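Side-chain contacts in suppressor protein MPT5 (Saccharomyces cerevisiae, PDB 5BZ1), which binds mRNAs through its Pumilio homology domain and regulates them post-transcriptionally, lowering HO expression by binding the 3'-UTR of its message: residues K259-L264 with Q323-V328; T300-F305 with G366-L371; F265-G270 with N292-I297; N296-T301 with G355-D360; V370-L375 with L390-Y395. All blocks are in the same frame, centred on the assembly; numbering follows the deposited sequence.

Contact 1 (K259-L264 with Q323-V328); sequences KFIKKL and QTLLDV. With nucleotides of chain B.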
# COMPACT_ATOMS: atom_id res chain seq x y z
N LYS A 259 11.76 1.23 -13.16
CA LYS A 259 10.36 0.86 -13.33
C LYS A 259 9.69 1.80 -14.33
O LYS A 259 8.86 1.37 -15.13
CB LYS A 259 9.62 0.89 -12.00
CG LYS A 259 8.19 0.38 -12.12
CD LYS A 259 7.61 0.04 -10.77
CE LYS A 259 6.31 -0.74 -10.91
NZ LYS A 259 6.52 -2.15 -11.35
N PHE A 260 10.06 3.08 -14.29
CA PHE A 260 9.51 4.08 -15.19
C PHE A 260 9.90 3.75 -16.64
O PHE A 260 9.06 3.77 -17.54
CB PHE A 260 10.02 5.47 -14.80
CG PHE A 260 9.42 6.59 -15.61
CD1 PHE A 260 8.12 7.01 -15.39
CD2 PHE A 260 10.17 7.23 -16.59
CE1 PHE A 260 7.57 8.04 -16.13
CE2 PHE A 260 9.63 8.26 -17.34
CZ PHE A 260 8.33 8.67 -17.11
N ILE A 261 11.18 3.43 -16.84
CA ILE A 261 11.69 3.09 -18.16
C ILE A 261 11.04 1.82 -18.72
O ILE A 261 10.60 1.80 -19.88
CB ILE A 261 13.22 2.95 -18.15
CG1 ILE A 261 13.87 4.32 -17.93
CG2 ILE A 261 13.73 2.33 -19.45
CD1 ILE A 261 15.37 4.28 -17.71
N LYS A 262 10.98 0.77 -17.91
CA LYS A 262 10.31 -0.47 -18.31
C LYS A 262 8.85 -0.23 -18.67
O LYS A 262 8.32 -0.85 -19.58
CB LYS A 262 10.41 -1.52 -17.20
CG LYS A 262 11.81 -2.11 -17.00
CD LYS A 262 11.78 -3.25 -15.98
CE LYS A 262 12.81 -3.04 -14.88
NZ LYS A 262 12.75 -4.10 -13.84
N LYS A 263 8.20 0.68 -17.94
CA LYS A 263 6.81 1.01 -18.21
C LYS A 263 6.65 1.67 -19.58
O LYS A 263 5.71 1.37 -20.32
CB LYS A 263 6.26 1.94 -17.12
CG LYS A 263 4.78 2.22 -17.27
CD LYS A 263 4.25 3.10 -16.16
CE LYS A 263 2.76 3.36 -16.34
NZ LYS A 263 1.97 2.09 -16.32
N LEU A 264 7.58 2.56 -19.91
CA LEU A 264 7.59 3.22 -21.22
C LEU A 264 7.73 2.19 -22.34
O LEU A 264 6.99 2.23 -23.32
CB LEU A 264 8.73 4.24 -21.30
CG LEU A 264 8.61 5.51 -20.46
CD1 LEU A 264 9.87 6.35 -20.58
CD2 LEU A 264 7.40 6.32 -20.89
N GLN A 323 21.65 -0.15 -17.88
CA GLN A 323 21.47 -1.50 -18.39
C GLN A 323 20.02 -1.80 -18.77
O GLN A 323 19.75 -2.50 -19.75
CB GLN A 323 21.97 -2.54 -17.38
CG GLN A 323 23.49 -2.66 -17.29
CD GLN A 323 23.93 -3.75 -16.35
OE1 GLN A 323 23.69 -4.94 -16.60
NE2 GLN A 323 24.59 -3.37 -15.26
N THR A 324 19.08 -1.27 -17.99
CA THR A 324 17.67 -1.45 -18.27
C THR A 324 17.29 -0.78 -19.59
O THR A 324 16.54 -1.34 -20.40
CB THR A 324 16.80 -0.91 -17.13
OG1 THR A 324 16.93 -1.77 -15.99
CG2 THR A 324 15.33 -0.84 -17.54
N LEU A 325 17.83 0.42 -19.82
CA LEU A 325 17.56 1.15 -21.05
C LEU A 325 18.21 0.49 -22.27
O LEU A 325 17.71 0.58 -23.38
CB LEU A 325 18.03 2.60 -20.93
CG LEU A 325 17.67 3.55 -22.08
CD1 LEU A 325 16.17 3.80 -22.10
CD2 LEU A 325 18.43 4.87 -21.98
N LEU A 326 19.33 -0.19 -22.03
CA LEU A 326 20.12 -0.79 -23.11
C LEU A 326 19.66 -2.20 -23.50
O LEU A 326 20.02 -2.71 -24.56
CB LEU A 326 21.61 -0.83 -22.74
CG LEU A 326 22.38 0.49 -22.67
CD1 LEU A 326 23.83 0.26 -22.25
CD2 LEU A 326 22.34 1.18 -24.01
N ASP A 327 18.86 -2.83 -22.64
CA ASP A 327 18.48 -4.23 -22.82
C ASP A 327 17.50 -4.44 -23.97
O ASP A 327 16.32 -4.08 -23.87
CB ASP A 327 17.88 -4.78 -21.52
CG ASP A 327 17.83 -6.30 -21.50
OD1 ASP A 327 18.15 -6.93 -22.53
OD2 ASP A 327 17.45 -6.86 -20.46
N VAL A 328 17.98 -5.05 -25.05
CA VAL A 328 17.19 -5.27 -26.26
C VAL A 328 15.94 -6.15 -26.02
O VAL A 328 15.01 -6.14 -26.82
CB VAL A 328 18.06 -5.86 -27.40
CG1 VAL A 328 18.30 -7.35 -27.18
CG2 VAL A 328 17.42 -5.62 -28.76
O5' U B 1 27.23 -8.42 -7.66
C5' U B 1 28.17 -7.78 -6.81
C4' U B 1 27.90 -6.30 -6.71
O4' U B 1 28.23 -5.65 -7.96
C3' U B 1 26.46 -5.90 -6.45
O3' U B 1 26.10 -6.01 -5.08
C2' U B 1 26.40 -4.47 -6.99
O2' U B 1 26.93 -3.55 -6.05
C1' U B 1 27.37 -4.56 -8.18
N1 U B 1 26.66 -4.76 -9.47
C2 U B 1 26.26 -3.63 -10.16
O2 U B 1 26.47 -2.50 -9.75
N3 U B 1 25.61 -3.86 -11.35
C4 U B 1 25.32 -5.09 -11.90
O4 U B 1 24.73 -5.13 -12.99
C5 U B 1 25.77 -6.22 -11.13
C6 U B 1 26.41 -6.03 -9.97

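Contact 2 (T300-F305 with G366-L371); sequences TTIDIF and GNLIVL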
# COMPACT_ATOMS: atom_id res chain seq x y z
N THR A 300 13.54 11.39 -25.15
CA THR A 300 14.16 12.39 -24.29
C THR A 300 15.03 11.71 -23.22
O THR A 300 16.11 12.20 -22.87
CB THR A 300 13.10 13.28 -23.62
OG1 THR A 300 12.22 13.80 -24.62
CG2 THR A 300 13.76 14.43 -22.86
N THR A 301 14.56 10.58 -22.70
CA THR A 301 15.29 9.81 -21.70
C THR A 301 16.59 9.24 -22.28
O THR A 301 17.63 9.21 -21.61
CB THR A 301 14.43 8.67 -21.13
OG1 THR A 301 13.32 9.22 -20.41
CG2 THR A 301 15.24 7.78 -20.19
N ILE A 302 16.54 8.79 -23.54
CA ILE A 302 17.72 8.26 -24.21
C ILE A 302 18.75 9.37 -24.39
O ILE A 302 19.95 9.14 -24.22
CB ILE A 302 17.37 7.62 -25.57
CG1 ILE A 302 16.42 6.44 -25.39
CG2 ILE A 302 18.62 7.15 -26.30
CD1 ILE A 302 15.97 5.79 -26.69
N ASP A 303 18.28 10.57 -24.74
CA ASP A 303 19.15 11.74 -24.87
C ASP A 303 19.88 12.05 -23.57
O ASP A 303 21.09 12.31 -23.56
CB ASP A 303 18.33 12.96 -25.31
CG ASP A 303 17.86 12.87 -26.76
OD1 ASP A 303 18.45 12.09 -27.54
OD2 ASP A 303 16.91 13.60 -27.12
N ILE A 304 19.15 12.03 -22.46
CA ILE A 304 19.71 12.33 -21.15
C ILE A 304 20.76 11.30 -20.73
O ILE A 304 21.85 11.65 -20.28
CB ILE A 304 18.60 12.41 -20.08
CG1 ILE A 304 17.65 13.57 -20.38
CG2 ILE A 304 19.20 12.56 -18.69
CD1 ILE A 304 16.45 13.63 -19.45
N PHE A 305 20.42 10.02 -20.89
CA PHE A 305 21.35 8.93 -20.58
C PHE A 305 22.57 8.94 -21.50
O PHE A 305 23.65 8.50 -21.11
CB PHE A 305 20.64 7.58 -20.65
CG PHE A 305 19.88 7.23 -19.41
CD1 PHE A 305 20.09 6.01 -18.78
CD2 PHE A 305 18.96 8.11 -18.86
CE1 PHE A 305 19.40 5.67 -17.63
CE2 PHE A 305 18.27 7.78 -17.70
CZ PHE A 305 18.49 6.56 -17.09
N GLY A 366 20.93 3.09 -31.01
CA GLY A 366 22.11 2.59 -31.68
C GLY A 366 23.32 3.44 -31.35
O GLY A 366 24.42 2.91 -31.12
N ASN A 367 23.12 4.75 -31.32
CA ASN A 367 24.18 5.68 -30.96
C ASN A 367 24.64 5.48 -29.51
O ASN A 367 25.83 5.54 -29.21
CB ASN A 367 23.72 7.12 -31.19
CG ASN A 367 24.71 8.15 -30.65
OD1 ASN A 367 24.36 9.00 -29.83
ND2 ASN A 367 25.95 8.06 -31.11
N LEU A 368 23.69 5.23 -28.62
CA LEU A 368 24.01 4.98 -27.22
C LEU A 368 24.81 3.68 -27.07
O LEU A 368 25.73 3.60 -26.25
CB LEU A 368 22.74 4.93 -26.37
CG LEU A 368 22.93 4.71 -24.87
CD1 LEU A 368 23.86 5.76 -24.31
CD2 LEU A 368 21.60 4.74 -24.14
N ILE A 369 24.46 2.68 -27.87
CA ILE A 369 25.17 1.40 -27.85
C ILE A 369 26.65 1.57 -28.23
O ILE A 369 27.53 1.03 -27.56
CB ILE A 369 24.50 0.37 -28.79
CG1 ILE A 369 23.16 -0.10 -28.21
CG2 ILE A 369 25.41 -0.82 -29.02
CD1 ILE A 369 23.30 -0.85 -26.89
N VAL A 370 26.91 2.31 -29.31
CA VAL A 370 28.28 2.48 -29.77
C VAL A 370 29.11 3.32 -28.79
O VAL A 370 30.29 3.04 -28.57
CB VAL A 370 28.37 3.04 -31.23
CG1 VAL A 370 27.48 2.25 -32.16
CG2 VAL A 370 28.00 4.52 -31.28
N LEU A 371 28.49 4.33 -28.18
CA LEU A 371 29.17 5.14 -27.18
C LEU A 371 29.48 4.29 -25.94
O LEU A 371 30.54 4.44 -25.33
CB LEU A 371 28.33 6.36 -26.80
CG LEU A 371 28.20 7.47 -27.84
CD1 LEU A 371 27.33 8.61 -27.31
CD2 LEU A 371 29.56 7.99 -28.24

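Contact 3 (F265-G270 with N292-I297); sequences FRIITG and NASMNI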
# COMPACT_ATOMS: atom_id res chain seq x y z
N PHE A 265 8.69 1.28 -22.18
CA PHE A 265 8.93 0.22 -23.15
C PHE A 265 7.69 -0.65 -23.34
O PHE A 265 7.29 -0.94 -24.47
CB PHE A 265 10.10 -0.65 -22.69
CG PHE A 265 11.45 -0.09 -23.01
CD1 PHE A 265 11.69 0.54 -24.23
CD2 PHE A 265 12.50 -0.20 -22.11
CE1 PHE A 265 12.95 1.05 -24.54
CE2 PHE A 265 13.76 0.31 -22.40
CZ PHE A 265 13.98 0.94 -23.62
N ARG A 266 7.07 -1.06 -22.23
CA ARG A 266 5.93 -1.96 -22.29
C ARG A 266 4.72 -1.34 -22.99
O ARG A 266 4.01 -2.02 -23.74
CB ARG A 266 5.55 -2.44 -20.88
CG ARG A 266 4.54 -3.57 -20.88
CD ARG A 266 4.39 -4.19 -19.51
NE ARG A 266 3.81 -5.53 -19.59
CZ ARG A 266 3.54 -6.30 -18.53
NH1 ARG A 266 3.80 -5.86 -17.31
NH2 ARG A 266 3.02 -7.50 -18.70
N ILE A 267 4.48 -0.06 -22.74
CA ILE A 267 3.38 0.66 -23.37
C ILE A 267 3.56 0.73 -24.89
O ILE A 267 2.65 0.42 -25.65
CB ILE A 267 3.23 2.08 -22.80
CG1 ILE A 267 2.55 2.04 -21.43
CG2 ILE A 267 2.41 2.95 -23.73
CD1 ILE A 267 2.48 3.38 -20.73
N ILE A 268 4.75 1.14 -25.31
CA ILE A 268 5.05 1.34 -26.72
C ILE A 268 5.06 0.02 -27.51
O ILE A 268 4.49 -0.05 -28.60
CB ILE A 268 6.38 2.12 -26.91
CG1 ILE A 268 6.28 3.49 -26.23
CG2 ILE A 268 6.71 2.30 -28.38
CD1 ILE A 268 7.57 4.30 -26.26
N THR A 269 5.70 -1.01 -26.96
CA THR A 269 5.74 -2.32 -27.62
C THR A 269 4.37 -2.99 -27.69
O THR A 269 4.05 -3.65 -28.68
CB THR A 269 6.74 -3.28 -26.94
OG1 THR A 269 6.34 -3.50 -25.57
CG2 THR A 269 8.15 -2.72 -26.97
N GLY A 270 3.58 -2.83 -26.64
CA GLY A 270 2.23 -3.38 -26.60
C GLY A 270 1.37 -2.81 -27.71
O GLY A 270 0.53 -3.51 -28.28
N ASN A 292 1.49 8.22 -27.40
CA ASN A 292 2.18 9.39 -27.95
C ASN A 292 3.10 10.04 -26.92
O ASN A 292 4.22 10.45 -27.23
CB ASN A 292 1.18 10.44 -28.45
CG ASN A 292 -0.04 9.82 -29.10
OD1 ASN A 292 0.05 8.81 -29.79
ND2 ASN A 292 -1.20 10.44 -28.88
N ALA A 293 2.60 10.15 -25.69
CA ALA A 293 3.35 10.74 -24.59
C ALA A 293 4.59 9.91 -24.27
O ALA A 293 5.68 10.45 -24.10
CB ALA A 293 2.47 10.88 -23.37
N SER A 294 4.41 8.60 -24.19
CA SER A 294 5.49 7.68 -23.85
C SER A 294 6.66 7.76 -24.84
O SER A 294 7.82 7.67 -24.45
CB SER A 294 4.97 6.25 -23.78
OG SER A 294 3.89 6.14 -22.88
N MET A 295 6.33 7.92 -26.12
CA MET A 295 7.34 7.96 -27.17
C MET A 295 8.30 9.14 -27.02
O MET A 295 9.52 8.96 -27.09
CB MET A 295 6.68 7.96 -28.56
CG MET A 295 6.13 6.61 -28.99
SD MET A 295 5.16 6.64 -30.52
CE MET A 295 5.53 8.27 -31.15
N ASN A 296 7.76 10.33 -26.79
CA ASN A 296 8.58 11.53 -26.62
C ASN A 296 9.45 11.48 -25.36
O ASN A 296 10.59 11.95 -25.37
CB ASN A 296 7.69 12.78 -26.59
CG ASN A 296 6.94 12.99 -27.89
OD1 ASN A 296 5.71 12.89 -27.94
ND2 ASN A 296 7.67 13.29 -28.96
N ILE A 297 8.92 10.91 -24.29
CA ILE A 297 9.63 10.80 -23.02
C ILE A 297 10.78 9.80 -23.13
O ILE A 297 11.87 10.03 -22.59
CB ILE A 297 8.69 10.38 -21.88
CG1 ILE A 297 7.65 11.47 -21.62
CG2 ILE A 297 9.46 10.07 -20.60
CD1 ILE A 297 6.60 11.09 -20.59

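Contact 4 (N296-T301 with G355-D360); sequences NILLTT and GNFCND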
# COMPACT_ATOMS: atom_id res chain seq x y z
N ASN A 296 7.76 10.33 -26.79
CA ASN A 296 8.58 11.53 -26.62
C ASN A 296 9.45 11.48 -25.36
O ASN A 296 10.59 11.95 -25.37
CB ASN A 296 7.69 12.78 -26.59
CG ASN A 296 6.94 12.99 -27.89
OD1 ASN A 296 5.71 12.89 -27.94
ND2 ASN A 296 7.67 13.29 -28.96
N ILE A 297 8.92 10.91 -24.29
CA ILE A 297 9.63 10.80 -23.02
C ILE A 297 10.78 9.80 -23.13
O ILE A 297 11.87 10.03 -22.59
CB ILE A 297 8.69 10.38 -21.88
CG1 ILE A 297 7.65 11.47 -21.62
CG2 ILE A 297 9.46 10.07 -20.60
CD1 ILE A 297 6.60 11.09 -20.59
N LEU A 298 10.54 8.69 -23.82
CA LEU A 298 11.57 7.67 -24.02
C LEU A 298 12.75 8.24 -24.80
O LEU A 298 13.90 8.08 -24.41
CB LEU A 298 10.99 6.44 -24.73
CG LEU A 298 11.96 5.29 -25.03
CD1 LEU A 298 12.66 4.84 -23.76
CD2 LEU A 298 11.25 4.12 -25.70
N LEU A 299 12.44 8.91 -25.91
CA LEU A 299 13.47 9.55 -26.73
C LEU A 299 14.26 10.59 -25.93
O LEU A 299 15.48 10.65 -26.02
CB LEU A 299 12.84 10.20 -27.96
CG LEU A 299 12.21 9.28 -29.01
CD1 LEU A 299 11.62 10.10 -30.15
CD2 LEU A 299 13.24 8.30 -29.53
N THR A 300 13.54 11.39 -25.15
CA THR A 300 14.16 12.39 -24.29
C THR A 300 15.03 11.71 -23.22
O THR A 300 16.11 12.20 -22.87
CB THR A 300 13.10 13.28 -23.62
OG1 THR A 300 12.22 13.80 -24.62
CG2 THR A 300 13.76 14.43 -22.86
N THR A 301 14.56 10.58 -22.70
CA THR A 301 15.29 9.81 -21.70
C THR A 301 16.59 9.24 -22.28
O THR A 301 17.63 9.21 -21.61
CB THR A 301 14.43 8.67 -21.13
OG1 THR A 301 13.32 9.22 -20.41
CG2 THR A 301 15.24 7.78 -20.19
N GLY A 355 5.97 4.93 -37.55
CA GLY A 355 7.03 4.90 -38.54
C GLY A 355 8.20 5.81 -38.20
O GLY A 355 9.35 5.36 -38.14
N ASN A 356 7.91 7.09 -37.96
CA ASN A 356 8.94 8.05 -37.61
C ASN A 356 9.59 7.77 -36.25
O ASN A 356 10.80 7.89 -36.10
CB ASN A 356 8.39 9.48 -37.66
CG ASN A 356 9.49 10.53 -37.55
OD1 ASN A 356 10.65 10.28 -37.87
ND2 ASN A 356 9.12 11.72 -37.08
N PHE A 357 8.77 7.39 -35.26
CA PHE A 357 9.30 7.09 -33.93
C PHE A 357 10.29 5.93 -33.95
O PHE A 357 11.41 6.07 -33.46
CB PHE A 357 8.18 6.75 -32.95
CG PHE A 357 8.69 6.12 -31.68
CD1 PHE A 357 9.34 6.89 -30.72
CD2 PHE A 357 8.55 4.76 -31.46
CE1 PHE A 357 9.83 6.32 -29.56
CE2 PHE A 357 9.03 4.18 -30.30
CZ PHE A 357 9.67 4.96 -29.35
N CYS A 358 9.86 4.80 -34.49
CA CYS A 358 10.69 3.60 -34.55
C CYS A 358 12.02 3.87 -35.23
O CYS A 358 13.04 3.25 -34.91
CB CYS A 358 9.96 2.45 -35.26
SG CYS A 358 8.68 1.65 -34.27
N ASN A 359 12.01 4.81 -36.18
CA ASN A 359 13.23 5.24 -36.86
C ASN A 359 14.11 6.12 -35.96
O ASN A 359 15.33 5.95 -35.92
CB ASN A 359 12.88 6.00 -38.14
CG ASN A 359 14.10 6.39 -38.94
OD1 ASN A 359 14.67 5.58 -39.66
ND2 ASN A 359 14.52 7.65 -38.81
N ASP A 360 13.48 7.05 -35.25
CA ASP A 360 14.21 7.92 -34.32
C ASP A 360 14.78 7.11 -33.15
O ASP A 360 15.89 7.37 -32.69
CB ASP A 360 13.31 9.04 -33.81
CG ASP A 360 12.91 10.02 -34.90
OD1 ASP A 360 13.79 10.46 -35.67
OD2 ASP A 360 11.70 10.34 -34.99

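Contact 5 (V370-L375 with L390-Y395); sequences VLTKEL and LKVKAY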
# COMPACT_ATOMS: atom_id res chain seq x y z
N VAL A 370 26.91 2.31 -29.31
CA VAL A 370 28.28 2.48 -29.77
C VAL A 370 29.11 3.32 -28.79
O VAL A 370 30.29 3.04 -28.57
CB VAL A 370 28.37 3.04 -31.23
CG1 VAL A 370 27.48 2.25 -32.16
CG2 VAL A 370 28.00 4.52 -31.28
N LEU A 371 28.49 4.33 -28.18
CA LEU A 371 29.17 5.14 -27.18
C LEU A 371 29.48 4.29 -25.94
O LEU A 371 30.54 4.44 -25.33
CB LEU A 371 28.33 6.36 -26.80
CG LEU A 371 28.20 7.47 -27.84
CD1 LEU A 371 27.33 8.61 -27.31
CD2 LEU A 371 29.56 7.99 -28.24
N THR A 372 28.55 3.40 -25.60
CA THR A 372 28.76 2.48 -24.49
C THR A 372 29.93 1.53 -24.76
O THR A 372 30.77 1.30 -23.89
CB THR A 372 27.48 1.67 -24.19
OG1 THR A 372 26.41 2.56 -23.83
CG2 THR A 372 27.72 0.70 -23.05
N LYS A 373 29.98 0.99 -25.98
CA LYS A 373 31.04 0.07 -26.38
C LYS A 373 32.42 0.73 -26.30
O LYS A 373 33.40 0.09 -25.90
CB LYS A 373 30.78 -0.46 -27.80
CG LYS A 373 31.62 -1.69 -28.17
CD LYS A 373 31.62 -1.93 -29.68
CE LYS A 373 30.26 -2.37 -30.21
NZ LYS A 373 30.12 -3.86 -30.28
N GLU A 374 32.50 2.00 -26.69
CA GLU A 374 33.75 2.75 -26.64
C GLU A 374 34.25 2.92 -25.21
O GLU A 374 35.46 3.02 -24.97
CB GLU A 374 33.58 4.14 -27.28
CG GLU A 374 33.26 4.15 -28.77
CD GLU A 374 33.05 5.56 -29.30
OE1 GLU A 374 32.80 6.47 -28.48
OE2 GLU A 374 33.13 5.77 -30.53
N LEU A 375 33.32 2.97 -24.26
CA LEU A 375 33.63 3.23 -22.86
C LEU A 375 34.01 1.98 -22.08
O LEU A 375 34.53 2.07 -20.97
CB LEU A 375 32.45 3.92 -22.17
CG LEU A 375 32.23 5.39 -22.49
CD1 LEU A 375 31.05 5.95 -21.72
CD2 LEU A 375 33.49 6.16 -22.17
N LEU A 390 27.71 -7.86 -22.62
CA LEU A 390 26.75 -8.84 -23.14
C LEU A 390 25.55 -8.16 -23.79
O LEU A 390 25.08 -8.58 -24.84
CB LEU A 390 26.29 -9.79 -22.02
CG LEU A 390 25.32 -10.90 -22.42
CD1 LEU A 390 25.93 -11.78 -23.51
CD2 LEU A 390 24.92 -11.75 -21.21
N LYS A 391 25.06 -7.10 -23.15
CA LYS A 391 23.94 -6.32 -23.69
C LYS A 391 24.30 -5.64 -25.02
O LYS A 391 23.49 -5.59 -25.94
CB LYS A 391 23.45 -5.29 -22.67
CG LYS A 391 22.78 -5.92 -21.44
CD LYS A 391 22.29 -4.85 -20.46
CE LYS A 391 21.36 -5.44 -19.40
NZ LYS A 391 22.03 -6.46 -18.55
N VAL A 392 25.52 -5.11 -25.10
CA VAL A 392 26.03 -4.54 -26.35
C VAL A 392 26.02 -5.61 -27.44
O VAL A 392 25.57 -5.37 -28.56
CB VAL A 392 27.46 -3.99 -26.18
CG1 VAL A 392 28.14 -3.79 -27.53
CG2 VAL A 392 27.44 -2.69 -25.38
N LYS A 393 26.51 -6.79 -27.09
CA LYS A 393 26.57 -7.93 -28.00
C LYS A 393 25.17 -8.39 -28.43
O LYS A 393 24.94 -8.70 -29.60
CB LYS A 393 27.32 -9.08 -27.33
CG LYS A 393 26.96 -10.47 -27.82
CD LYS A 393 27.97 -11.00 -28.82
CE LYS A 393 28.16 -12.50 -28.66
NZ LYS A 393 29.01 -13.08 -29.73
N ALA A 394 24.24 -8.42 -27.48
CA ALA A 394 22.87 -8.85 -27.74
C ALA A 394 22.15 -7.89 -28.70
O ALA A 394 21.35 -8.32 -29.53
CB ALA A 394 22.09 -8.98 -26.44
N TYR A 395 22.43 -6.60 -28.57
CA TYR A 395 21.92 -5.61 -29.51
C TYR A 395 22.41 -5.92 -30.92
O TYR A 395 21.64 -5.86 -31.88
CB TYR A 395 22.38 -4.20 -29.12
CG TYR A 395 21.98 -3.12 -30.11
CD1 TYR A 395 20.74 -2.50 -30.03
CD2 TYR A 395 22.85 -2.71 -31.12
CE1 TYR A 395 20.38 -1.51 -30.93
CE2 TYR A 395 22.49 -1.73 -32.02
CZ TYR A 395 21.25 -1.13 -31.92
OH TYR A 395 20.90 -0.16 -32.82

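Contact 1 (K259-L264 with Q323-V328)
From the flat amide of Q323, NE2 donates to O4 of U1 of chain B over 2.9 Å, with an N-H...O angle of 154°. Beyond CG the glutamine runs out extended, chi2 -176°, which carries the amide from helix 318-326 to the RNA. Its OE1 takes a hydrogen bond from K391 NZ, fixing which way round the amide lies. The other flat group, the F260 ring, lies off the interface; over one face it carries CG of L264, one turn on in the same helix, 4.3 Å above the plane and offset toward the rim. Between the helices the touch is aliphatic. CG2 of I261 reaches CD1 of L325 at 3.9 Å and, on a slant, CG2 of T324 at 4.0 Å, while CG of K262 crosses that same threonine methyl. T324 OG1 is engaged by E258 and Y320 O, leaving its methyl to the packing. A leucine in place of Q323 would probably leave U1 O4 without this donor and K391 without its acceptor. The chemistry thus divides the labour: apolar branches join Pumilio repeats 7 and 8, while a tethered amide reads a uracil carbonyl, as in other PUF proteins.

Contact 2 (T300-F305 with G366-L371)
L368 meets I302 and F305 where helices 288-307 and 354-375 pack near the C-terminal end of the PUF domain, an all-helical solenoid of Pumilio repeats. Along the second segment, N367 comes first, its side chain resting on T306 just past F305. L368 follows and carries the contact. Its CG stands opposite the backbone N (chi1 -178°), which projects the isobutyl group at the facing helix. From there CD2 reaches CG2 of I302 at 4.4 Å, a loose apolar touch, and the leucine also packs on T306, L325 and L326. I369 turns to L326 of helix 318-326, and L371 returns to T306. Within these segments L368 makes both touches, and what it meets is partly backbone. Nearby, D303 forms a salt bridge with K364, a polar tie between the same two helices. The ring of F305 leads away to L325, L244 and S248, and it is the main chain of this residue that L368 approaches: CD1 of L368 lies 4.2 Å from F305 O.

Contact 3 (F265-G270 with N292-I297)
I268 and S294 bury the most surface here, with M295 third. The isoleucine is directed toward the opposing helix and works with both atoms of its longer branch. CG1 lies 3.9 Å from CB of S294, while CD1 pushes further in, to 3.8 Å from CA of M295 and close to the carbonyl oxygen of S294. The methyl end therefore packs on main chain as well as side chain. M295 answers with CG, 3.9 Å from I268 CD1, crossing the isoleucine at a slant; the rest of its chain bends away toward F357. S294 is small enough to let the isoleucine approach its backbone. Its OG sits opposite the carbonyl carbon (chi1 -55°), next to the backbone N, where it hydrogen-bonds to V290 O one turn back. With that polar need met inside its own helix, the hydroxyl can face the hydrocarbon of I267, whose CG2 is 3.6 Å from OG. Further along the first helix, T269 OG1 makes the same kind of bond to F265 O, which also accepts from T269 N. The segment axes approach to 9.3 Å and run at 123°, far from parallel. Successive helices 253-273 and 288-307 folded back on each other in this way, joined by isoleucines set against a small serine and a methionine, are in keeping with the helical-repeat solenoid of PUF proteins.

Contact 4 (N296-T301 with G355-D360)
L299 and D360 mark the closest backbone approach, with CA atoms 7.8 Å apart. The two helical segments run nearly parallel, at 17°, with their axes 11.0 Å from each other, a gap that large side chains must span. L299 and F357 do so. The leucine offers its branch point to the ring's edge, CG lying 3.8 Å from CE1 of F357 and near the ring plane. L298 comes to the same rim, its CD2 4.1 Å from CZ of F357, so both leucines meet the phenylalanine edge-on. L299 also touches D360, its CD1 lying 4.2 Å from CB of the aspartate. An alanine at L299 would probably open a gap beside CE1 of F357 and leave the CB of D360 without its apolar neighbour. Within the first helix two threonines bond back to their own helix: T300 OG1 donates to N296 O and T301 OG1 to I297 O, the latter from above the carbonyl plane. In each pair the threonine's backbone N reaches the same oxygen from the opposite face. Around the contact, I268 of helix 253-273 packs on F357, I297 turns to F260 and L264 of that helix, and F237 of helix 229-240 touches I297, T300 and T301.

Contact 5 (V370-L375 with L390-Y395)
V392 packs against T372 and K373, joining helix 354-375 to helix 385-398 at the C-terminal end of the PUF solenoid. The apolar part comes first. CG2 of V392 passes CG2 of T372 at 4.1 Å, the two side chains sliding by in opposite directions. The other methyl, CG1, meets the lysine's hydrocarbon: K373 CE lies 3.7 Å from it. Bends at chi3 (-69°) and chi4 (-93°) lay the far end of this exposed lysine beside CG1, at the margin of an otherwise buried contact. Polar groups are settled apart from this touch. T372 OG1 hydrogen-bonds to L368 O in its own helix, which turns its methyl to the valine. K391, next to V392 in sequence, packs on D327. Y395 packs on I365 and I369, extending the helix pairing beyond the segments. The closest meeting is between unlike groups, the ammonium nitrogen NZ of K373 lying 3.4 Å from CG1 of V392.

Overall arrangement
All five contacts lie toward the C-terminal end of the solenoid and share few helices. Helix 253-273 serves contacts 1 and 3; helix 288-307 serves 2, 3 and 4; helix 354-375 serves 2, 4 and 5. Contacts 1, 2 and 5 are mainly buried, though lysines fringe 1 and 5, whereas 3 and 4 are partly buried. Contacts 3 and 4 merge, with M295 CE 3.5 Å from F357 CB, and L326 CD2 joins 1 to 2, 3.6 Å from L368 CD2. Packing dominates throughout, but place tells: contact 1 alone includes a bond to RNA, through Q323, to which K391 of segment 390-395 also bonds, while contacts 3 and 4 stay about 14 Å from the nucleic acid at nearest atoms.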